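Local atomic coordinates of pyrrolysyl-tRNA synthetase (Desulfitobacterium hafniense, PDB entry 3DSQ), a protein that probably attaches pyrrolysine to its cognate tRNA at the expense of ATP, as a homodimeric class II aminoacyl-tRNA synthetase. Residues B[228-238]-B[249-260]; B[127-135]-B[152-160]. All coordinates share one frame; numbering follows the deposited sequence.

Contact 1: B[228-238]-B[249-260]; sequences LELASGAMGPH and PWVGLGFGLERL
The indole of W250 lies flat over the backbone of G236, whose CA sits 3.5 Å from the centroid of the five-membered ring in a CH-pi contact. With CG set between the backbone N and the carbonyl carbon (chi1 59°), the ring folds back across the neighbouring strand; a side chain at G236 would run into NE1. The six-membered ring meets A234, CB to W250 CH2 3.8 Å, and H238 CB approaches its CZ2, while NE1 is hydrogen-bonded to D241. Replacing the tryptophan by an alanine would remove the ring that lies on G236, and would probably open a gap between A234 and H238 and leave D241 without the indole N-H. Strands 228-236 and 250-256 are antiparallel neighbours: S232 N and G254 N each donate to the other residue's carbonyl, and A234 N reaches G252 O at 2.8 Å. On the other face of the sheet, A231 CB stands over the F255 ring, 3.5 Å from its centroid, and L253 CD1 presses tightly on G233 CA at 3.4 Å. V251 and F255 carry this apolar face on to L191 and V198 of helix 187-201. Beyond the strand, the extended R259 crosses E229 at about a right angle and lays a guanidinium face over E229 O; E229 OE1 to R259 NH1, 3.6 Å, is a salt bridge by charge alone. The sequence GLGFGLERL, a strand running into a helix, matches motif 3 of class II synthetases, whose arginine generally binds ATP. Since E229 OE1 lies well out of the guanidinium plane, the attraction is probably electrostatic and only weakly directional.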
loop_
_atom_site.group_PDB
_atom_site.type_symbol
_atom_site.label_atom_id
_atom_site.label_comp_id
_atom_site.label_asym_id
_atom_site.label_seq_id
_atom_site.Cartn_x
_atom_site.Cartn_y
_atom_site.Cartn_z
ATOM N N LEU B 228 -4.612 -26.115 -2.542
ATOM C CA LEU B 228 -4.345 -24.691 -2.654
ATOM C C LEU B 228 -3.828 -24.073 -1.361
ATOM O O LEU B 228 -4.519 -24.081 -0.343
ATOM C CB LEU B 228 -5.617 -23.963 -3.092
ATOM C CG LEU B 228 -6.232 -24.403 -4.424
ATOM C CD1 LEU B 228 -7.553 -23.681 -4.647
ATOM C CD2 LEU B 228 -5.260 -24.110 -5.555
ATOM N N GLU B 229 -2.616 -23.530 -1.408
ATOM C CA GLU B 229 -2.033 -22.890 -0.233
ATOM C C GLU B 229 -2.587 -21.485 -0.074
ATOM O O GLU B 229 -2.548 -20.682 -1.008
ATOM C CB GLU B 229 -0.511 -22.799 -0.343
ATOM C CG GLU B 229 0.123 -22.109 0.864
ATOM C CD GLU B 229 1.624 -21.944 0.734
ATOM O OE1 GLU B 229 2.073 -21.325 -0.253
ATOM O OE2 GLU B 229 2.355 -22.431 1.623
ATOM N N LEU B 230 -3.096 -21.191 1.116
ATOM C CA LEU B 230 -3.653 -19.878 1.402
ATOM C C LEU B 230 -2.758 -19.073 2.339
ATOM O O LEU B 230 -2.867 -17.849 2.412
ATOM C CB LEU B 230 -5.048 -20.028 2.019
ATOM C CG LEU B 230 -6.210 -20.215 1.033
ATOM C CD1 LEU B 230 -5.852 -21.241 -0.037
ATOM C CD2 LEU B 230 -7.450 -20.641 1.803
ATOM N N ALA B 231 -1.869 -19.760 3.050
ATOM C CA ALA B 231 -0.987 -19.086 3.992
ATOM C C ALA B 231 0.044 -20.014 4.616
ATOM O O ALA B 231 -0.150 -21.229 4.690
ATOM C CB ALA B 231 -1.813 -18.431 5.092
ATOM N N SER B 232 1.142 -19.420 5.070
ATOM C CA SER B 232 2.214 -20.167 5.713
ATOM C C SER B 232 2.585 -19.523 7.046
ATOM O O SER B 232 2.864 -18.329 7.112
ATOM C CB SER B 232 3.436 -20.219 4.804
ATOM O OG SER B 232 3.125 -20.905 3.607
ATOM N N GLY B 233 2.571 -20.326 8.105
ATOM C CA GLY B 233 2.910 -19.827 9.426
ATOM C C GLY B 233 4.202 -20.441 9.925
ATOM O O GLY B 233 4.531 -21.568 9.567
ATOM N N ALA B 234 4.945 -19.696 10.737
ATOM C CA ALA B 234 6.206 -20.184 11.284
ATOM C C ALA B 234 6.123 -20.144 12.807
ATOM O O ALA B 234 5.144 -19.652 13.368
ATOM C CB ALA B 234 7.377 -19.338 10.773
ATOM N N MET B 235 7.167 -20.626 13.473
ATOM C CA MET B 235 7.162 -20.715 14.924
ATOM C C MET B 235 8.530 -20.477 15.569
ATOM O O MET B 235 9.557 -20.883 15.034
ATOM C CB MET B 235 6.661 -22.116 15.275
ATOM C CG MET B 235 6.311 -22.395 16.708
ATOM S SD MET B 235 5.743 -24.115 16.823
ATOM C CE MET B 235 4.071 -23.964 16.177
ATOM N N GLY B 236 8.530 -19.822 16.726
ATOM C CA GLY B 236 9.765 -19.576 17.450
ATOM C C GLY B 236 9.732 -20.281 18.802
ATOM O O GLY B 236 8.649 -20.575 19.310
ATOM N N PRO B 237 10.890 -20.556 19.426
ATOM C CA PRO B 237 12.254 -20.259 18.972
ATOM C C PRO B 237 12.566 -20.833 17.600
ATOM O O PRO B 237 12.301 -22.002 17.321
ATOM C CB PRO B 237 13.123 -20.873 20.066
ATOM C CG PRO B 237 12.249 -20.752 21.288
ATOM C CD PRO B 237 10.917 -21.200 20.751
ATOM N N HIS B 238 13.139 -19.986 16.754
ATOM C CA HIS B 238 13.503 -20.341 15.386
ATOM C C HIS B 238 15.013 -20.170 15.218
ATOM O O HIS B 238 15.660 -19.521 16.029
ATOM C CB HIS B 238 12.744 -19.415 14.421
ATOM C CG HIS B 238 12.945 -19.735 12.972
ATOM N ND1 HIS B 238 14.155 -19.570 12.331
ATOM C CD2 HIS B 238 12.084 -20.201 12.036
ATOM C CE1 HIS B 238 14.031 -19.922 11.063
ATOM N NE2 HIS B 238 12.784 -20.307 10.858
ATOM N N PRO B 249 9.239 -17.205 22.738
ATOM C CA PRO B 249 8.523 -18.032 21.769
ATOM C C PRO B 249 7.628 -17.089 20.974
ATOM O O PRO B 249 7.296 -16.010 21.457
ATOM C CB PRO B 249 7.708 -18.971 22.651
ATOM C CG PRO B 249 8.551 -19.095 23.875
ATOM C CD PRO B 249 8.992 -17.672 24.112
ATOM N N TRP B 250 7.245 -17.482 19.765
ATOM C CA TRP B 250 6.373 -16.636 18.952
ATOM C C TRP B 250 5.725 -17.414 17.825
ATOM O O TRP B 250 6.123 -18.531 17.515
ATOM C CB TRP B 250 7.153 -15.459 18.343
ATOM C CG TRP B 250 8.319 -15.882 17.464
ATOM C CD1 TRP B 250 9.634 -15.950 17.826
ATOM C CD2 TRP B 250 8.260 -16.300 16.094
ATOM N NE1 TRP B 250 10.400 -16.380 16.767
ATOM C CE2 TRP B 250 9.582 -16.606 15.693
ATOM C CE3 TRP B 250 7.220 -16.448 15.165
ATOM C CZ2 TRP B 250 9.893 -17.051 14.400
ATOM C CZ3 TRP B 250 7.531 -16.891 13.876
ATOM C CH2 TRP B 250 8.861 -17.187 13.510
ATOM N N VAL B 251 4.713 -16.808 17.218
ATOM C CA VAL B 251 4.033 -17.413 16.087
ATOM C C VAL B 251 3.761 -16.310 15.088
ATOM O O VAL B 251 3.549 -15.159 15.459
ATOM C CB VAL B 251 2.694 -18.080 16.482
ATOM C CG1 VAL B 251 2.964 -19.277 17.395
ATOM C CG2 VAL B 251 1.776 -17.067 17.151
ATOM N N GLY B 252 3.793 -16.668 13.813
ATOM C CA GLY B 252 3.538 -15.701 12.771
ATOM C C GLY B 252 2.907 -16.416 11.598
ATOM O O GLY B 252 3.291 -17.537 11.260
ATOM N N LEU B 253 1.938 -15.763 10.974
ATOM C CA LEU B 253 1.248 -16.344 9.840
ATOM C C LEU B 253 1.217 -15.299 8.737
ATOM O O LEU B 253 0.900 -14.136 8.992
ATOM C CB LEU B 253 -0.177 -16.732 10.256
ATOM C CG LEU B 253 -1.027 -17.620 9.347
ATOM C CD1 LEU B 253 -0.355 -18.965 9.134
ATOM C CD2 LEU B 253 -2.405 -17.818 9.995
ATOM N N GLY B 254 1.562 -15.713 7.520
ATOM C CA GLY B 254 1.548 -14.789 6.403
ATOM C C GLY B 254 0.635 -15.206 5.265
ATOM O O GLY B 254 0.620 -16.368 4.872
ATOM N N PHE B 255 -0.114 -14.247 4.724
ATOM C CA PHE B 255 -1.037 -14.505 3.620
ATOM C C PHE B 255 -0.762 -13.635 2.389
ATOM O O PHE B 255 -0.317 -12.494 2.501
ATOM C CB PHE B 255 -2.494 -14.217 4.026
ATOM C CG PHE B 255 -2.980 -14.971 5.239
ATOM C CD1 PHE B 255 -2.433 -14.735 6.499
ATOM C CD2 PHE B 255 -4.053 -15.858 5.132
ATOM C CE1 PHE B 255 -2.956 -15.362 7.637
ATOM C CE2 PHE B 255 -4.581 -16.491 6.266
ATOM C CZ PHE B 255 -4.028 -16.237 7.519
ATOM N N GLY B 256 -1.050 -14.186 1.216
ATOM C CA GLY B 256 -0.939 -13.429 -0.020
ATOM C C GLY B 256 -2.388 -13.045 -0.292
ATOM O O GLY B 256 -3.192 -13.916 -0.563
ATOM N N LEU B 257 -2.735 -11.763 -0.200
ATOM C CA LEU B 257 -4.128 -11.357 -0.394
ATOM C C LEU B 257 -4.696 -11.528 -1.802
ATOM O O LEU B 257 -5.864 -11.910 -1.950
ATOM C CB LEU B 257 -4.336 -9.908 0.080
ATOM C CG LEU B 257 -4.003 -9.658 1.555
ATOM C CD1 LEU B 257 -4.528 -8.297 1.967
ATOM C CD2 LEU B 257 -4.617 -10.752 2.438
ATOM N N GLU B 258 -3.898 -11.242 -2.831
ATOM C CA GLU B 258 -4.391 -11.412 -4.194
ATOM C C GLU B 258 -4.678 -12.888 -4.410
ATOM O O GLU B 258 -5.683 -13.256 -5.024
ATOM C CB GLU B 258 -3.374 -10.931 -5.248
ATOM C CG GLU B 258 -3.105 -9.420 -5.275
ATOM C CD GLU B 258 -2.106 -8.987 -4.220
ATOM O OE1 GLU B 258 -1.556 -9.873 -3.535
ATOM O OE2 GLU B 258 -1.862 -7.767 -4.078
ATOM N N ARG B 259 -3.801 -13.740 -3.894
ATOM C CA ARG B 259 -3.992 -15.171 -4.044
ATOM C C ARG B 259 -5.236 -15.620 -3.270
ATOM O O ARG B 259 -5.984 -16.476 -3.730
ATOM C CB ARG B 259 -2.756 -15.929 -3.561
ATOM C CG ARG B 259 -2.891 -17.424 -3.708
ATOM C CD ARG B 259 -1.591 -18.156 -3.418
ATOM N NE ARG B 259 -1.792 -19.602 -3.490
ATOM C CZ ARG B 259 -0.820 -20.505 -3.390
ATOM N NH1 ARG B 259 0.437 -20.116 -3.212
ATOM N NH2 ARG B 259 -1.109 -21.800 -3.470
ATOM N N LEU B 260 -5.446 -15.045 -2.091
ATOM C CA LEU B 260 -6.620 -15.376 -1.295
ATOM C C LEU B 260 -7.848 -15.008 -2.108
ATOM O O LEU B 260 -8.762 -15.813 -2.267
ATOM C CB LEU B 260 -6.650 -14.582 0.017
ATOM C CG LEU B 260 -5.984 -15.096 1.299
ATOM C CD1 LEU B 260 -6.536 -14.284 2.470
ATOM C CD2 LEU B 260 -6.289 -16.571 1.532
#

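Contact 2: B[127-135]-B[152-160]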
loop_
_atom_site.group_PDB
_atom_site.type_symbol
_atom_site.label_atom_id
_atom_site.label_comp_id
_atom_site.label_asym_id
_atom_site.label_seq_id
_atom_site.Cartn_x
_atom_site.Cartn_y
_atom_site.Cartn_z
ATOM N N LEU B 127 13.927 -3.718 -2.523
ATOM C CA LEU B 127 12.522 -3.711 -2.147
ATOM C C LEU B 127 12.268 -4.962 -1.322
ATOM O O LEU B 127 12.675 -6.066 -1.698
ATOM C CB LEU B 127 11.630 -3.710 -3.396
ATOM C CG LEU B 127 11.666 -2.422 -4.221
ATOM C CD1 LEU B 127 10.779 -2.537 -5.449
ATOM C CD2 LEU B 127 11.219 -1.269 -3.335
ATOM N N ARG B 128 11.602 -4.793 -0.187
ATOM C CA ARG B 128 11.308 -5.924 0.684
ATOM C C ARG B 128 10.578 -7.044 -0.046
ATOM O O ARG B 128 9.615 -6.802 -0.764
ATOM C CB ARG B 128 10.460 -5.470 1.890
ATOM C CG ARG B 128 9.033 -5.050 1.552
ATOM C CD ARG B 128 8.318 -4.496 2.781
ATOM N NE ARG B 128 6.934 -4.120 2.495
ATOM C CZ ARG B 128 6.186 -3.362 3.295
ATOM N NH1 ARG B 128 6.690 -2.884 4.434
ATOM N NH2 ARG B 128 4.928 -3.101 2.964
ATOM N N PRO B 129 11.064 -8.288 0.098
ATOM C CA PRO B 129 10.433 -9.441 -0.544
ATOM C C PRO B 129 9.403 -10.020 0.425
ATOM O O PRO B 129 8.559 -10.816 0.040
ATOM C CB PRO B 129 11.601 -10.398 -0.763
ATOM C CG PRO B 129 12.412 -10.175 0.450
ATOM C CD PRO B 129 12.408 -8.648 0.592
ATOM N N MET B 130 9.506 -9.634 1.695
ATOM C CA MET B 130 8.578 -10.106 2.714
ATOM C C MET B 130 8.555 -9.100 3.856
ATOM O O MET B 130 9.378 -8.190 3.902
ATOM C CB MET B 130 8.980 -11.497 3.233
ATOM C CG MET B 130 10.104 -11.513 4.252
ATOM S SD MET B 130 11.768 -11.436 3.538
ATOM C CE MET B 130 12.186 -13.171 3.548
ATOM N N LEU B 131 7.613 -9.268 4.778
ATOM C CA LEU B 131 7.461 -8.351 5.901
ATOM C C LEU B 131 8.249 -8.740 7.145
ATOM O O LEU B 131 8.475 -7.913 8.019
ATOM C CB LEU B 131 5.975 -8.241 6.270
ATOM C CG LEU B 131 5.026 -7.702 5.201
ATOM C CD1 LEU B 131 3.593 -7.795 5.718
ATOM C CD2 LEU B 131 5.392 -6.250 4.858
ATOM N N ALA B 132 8.666 -9.999 7.219
ATOM C CA ALA B 132 9.389 -10.512 8.381
ATOM C C ALA B 132 10.503 -9.652 8.981
ATOM O O ALA B 132 10.405 -9.231 10.137
ATOM C CB ALA B 132 9.917 -11.906 8.076
ATOM N N PRO B 133 11.571 -9.371 8.214
ATOM C CA PRO B 133 12.648 -8.554 8.786
ATOM C C PRO B 133 12.202 -7.297 9.518
ATOM O O PRO B 133 12.709 -6.985 10.597
ATOM C CB PRO B 133 13.552 -8.258 7.581
ATOM C CG PRO B 133 12.656 -8.443 6.391
ATOM C CD PRO B 133 11.802 -9.624 6.783
ATOM N N ASN B 134 11.251 -6.577 8.939
ATOM C CA ASN B 134 10.758 -5.357 9.560
ATOM C C ASN B 134 9.991 -5.627 10.852
ATOM O O ASN B 134 10.087 -4.852 11.800
ATOM C CB ASN B 134 9.874 -4.588 8.578
ATOM C CG ASN B 134 10.678 -3.919 7.488
ATOM O OD1 ASN B 134 11.901 -4.109 7.398
ATOM N ND2 ASN B 134 10.006 -3.129 6.652
ATOM N N LEU B 135 9.229 -6.718 10.881
ATOM C CA LEU B 135 8.463 -7.059 12.076
ATOM C C LEU B 135 9.424 -7.557 13.168
ATOM O O LEU B 135 9.189 -7.362 14.359
ATOM C CB LEU B 135 7.402 -8.121 11.744
ATOM C CG LEU B 135 6.325 -7.719 10.717
ATOM C CD1 LEU B 135 5.300 -8.838 10.581
ATOM C CD2 LEU B 135 5.631 -6.435 11.151
ATOM N N ILE B 152 1.342 -8.056 16.875
ATOM C CA ILE B 152 1.604 -7.092 15.815
ATOM C C ILE B 152 1.353 -7.662 14.412
ATOM O O ILE B 152 1.565 -8.846 14.170
ATOM C CB ILE B 152 3.072 -6.621 15.911
ATOM C CG1 ILE B 152 3.257 -5.776 17.171
ATOM C CG2 ILE B 152 3.478 -5.873 14.663
ATOM C CD1 ILE B 152 2.621 -4.426 17.110
ATOM N N PHE B 153 0.896 -6.821 13.489
ATOM C CA PHE B 153 0.681 -7.271 12.120
ATOM C C PHE B 153 0.822 -6.120 11.148
ATOM O O PHE B 153 0.732 -4.961 11.538
ATOM C CB PHE B 153 -0.703 -7.912 11.934
ATOM C CG PHE B 153 -1.833 -6.924 11.828
ATOM C CD1 PHE B 153 -2.375 -6.340 12.964
ATOM C CD2 PHE B 153 -2.383 -6.612 10.584
ATOM C CE1 PHE B 153 -3.453 -5.462 12.867
ATOM C CE2 PHE B 153 -3.459 -5.736 10.472
ATOM C CZ PHE B 153 -3.997 -5.159 11.616
ATOM N N GLU B 154 1.081 -6.457 9.886
ATOM C CA GLU B 154 1.196 -5.466 8.823
ATOM C C GLU B 154 0.617 -6.051 7.543
ATOM O O GLU B 154 0.722 -7.244 7.277
ATOM C CB GLU B 154 2.665 -5.033 8.585
ATOM C CG GLU B 154 2.802 -3.947 7.476
ATOM C CD GLU B 154 4.205 -3.319 7.361
ATOM O OE1 GLU B 154 4.379 -2.394 6.530
ATOM O OE2 GLU B 154 5.124 -3.737 8.096
ATOM N N ILE B 155 -0.030 -5.196 6.770
ATOM C CA ILE B 155 -0.618 -5.579 5.496
ATOM C C ILE B 155 0.099 -4.648 4.531
ATOM O O ILE B 155 -0.009 -3.438 4.661
ATOM C CB ILE B 155 -2.122 -5.253 5.435
ATOM C CG1 ILE B 155 -2.892 -6.091 6.468
ATOM C CG2 ILE B 155 -2.637 -5.510 4.023
ATOM C CD1 ILE B 155 -4.413 -5.853 6.454
ATOM N N GLY B 156 0.848 -5.187 3.581
ATOM C CA GLY B 156 1.539 -4.286 2.683
ATOM C C GLY B 156 2.258 -4.914 1.511
ATOM O O GLY B 156 2.568 -6.100 1.490
ATOM N N THR B 157 2.544 -4.071 0.539
ATOM C CA THR B 157 3.191 -4.482 -0.686
ATOM C C THR B 157 4.583 -5.055 -0.476
ATOM O O THR B 157 5.388 -4.497 0.257
ATOM C CB THR B 157 3.273 -3.294 -1.660
ATOM O OG1 THR B 157 1.966 -2.721 -1.799
ATOM C CG2 THR B 157 3.772 -3.751 -3.042
ATOM N N CYS B 158 4.815 -6.198 -1.115
ATOM C CA CYS B 158 6.093 -6.888 -1.100
ATOM C C CYS B 158 6.400 -7.136 -2.569
ATOM O O CYS B 158 5.501 -7.087 -3.408
ATOM C CB CYS B 158 6.020 -8.202 -0.309
ATOM S SG CYS B 158 5.982 -7.928 1.490
ATOM N N TYR B 159 7.669 -7.384 -2.873
ATOM C CA TYR B 159 8.097 -7.556 -4.247
ATOM C C TYR B 159 9.086 -8.699 -4.450
ATOM O O TYR B 159 10.016 -8.877 -3.665
ATOM C CB TYR B 159 8.772 -6.277 -4.737
ATOM C CG TYR B 159 8.018 -4.994 -4.490
ATOM C CD1 TYR B 159 7.921 -4.446 -3.205
ATOM C CD2 TYR B 159 7.444 -4.294 -5.553
ATOM C CE1 TYR B 159 7.275 -3.229 -2.992
ATOM C CE2 TYR B 159 6.797 -3.082 -5.351
ATOM C CZ TYR B 159 6.718 -2.551 -4.077
ATOM O OH TYR B 159 6.136 -1.317 -3.903
ATOM N N ARG B 160 8.891 -9.447 -5.526
ATOM C CA ARG B 160 9.775 -10.557 -5.873
ATOM C C ARG B 160 9.893 -10.622 -7.389
ATOM O O ARG B 160 8.894 -10.480 -8.097
ATOM C CB ARG B 160 9.219 -11.880 -5.344
ATOM C CG ARG B 160 9.342 -12.056 -3.840
ATOM C CD ARG B 160 8.624 -13.321 -3.377
ATOM N NE ARG B 160 8.778 -13.566 -1.943
ATOM C CZ ARG B 160 9.888 -14.028 -1.373
ATOM N NH1 ARG B 160 10.956 -14.301 -2.116
ATOM N NH2 ARG B 160 9.933 -14.222 -0.059
HETATM O O HOH W 1 12.284 -7.309 -4.077
HETATM O O HOH W 2 2.874 -1.863 4.546
#
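R128 and E154 reach for each other from opposite directions, their guanidinium and carboxylate planes 82° apart. R128 NH1 donates to E154 OE1 at 3.2 Å, meeting the oxygen from above the carboxylate plane, and a water joins R128 NH2 to the same oxygen. The guanidinium edge grips T157 O side-on with two nitrogens, NE at 2.7 Å and NH2 at 3.1 Å, which holds the group's rotation; over the centre of one face lies L131 CD2. With its CG between the backbone N and carbonyl carbon (chi1 69°), the extended R128 chain runs alongside strand 150-159 from C158 towards E154. Its own carbonyl takes the Y159 amide, R128 O to Y159 N 2.9 Å. L127 CD1 rests over the face of the Y159 ring, 3.8 Å from the centroid, and P129 CB faces the guanidinium of R160. L131 CD2 also packs on C158 SG. Antiparallel strands 150-159 and 171-180, with an R-x-E sequence starting at R160 just past the first, fit motif 2 of class II synthetases. C158 and R160 touch F172 of the second strand; R128 and P129 rest on I98 of strand 97-99, T94 holds E154 OE2, and Y159 OH is hydrogen-bonded to T96 of the second subunit, placing the contact at the dimer interface.

Overall arrangement
Contacts 1 and 2 lie with their centres about 12 Å apart on one mixed sheet, in which strand 171-180 separates strand 250-256 of contact 1 from strand 150-159 of contact 2. They touch directly where L257 CD1 packs on I155 CG2 at 3.9 Å. Both segments of contact 2 come earlier in the chain than those of contact 1, yet both contacts bring a motif arginine towards one region: the side chains of R259 and R160 lie about 6 Å and 8 Å from a sodium ion bound by S163, Q164 and Q167. In class II relatives the corresponding motif 2 and motif 3 arginines bind ATP, so R160 and R259 probably mark the nucleotide pocket. Only contact 2 reaches the second subunit.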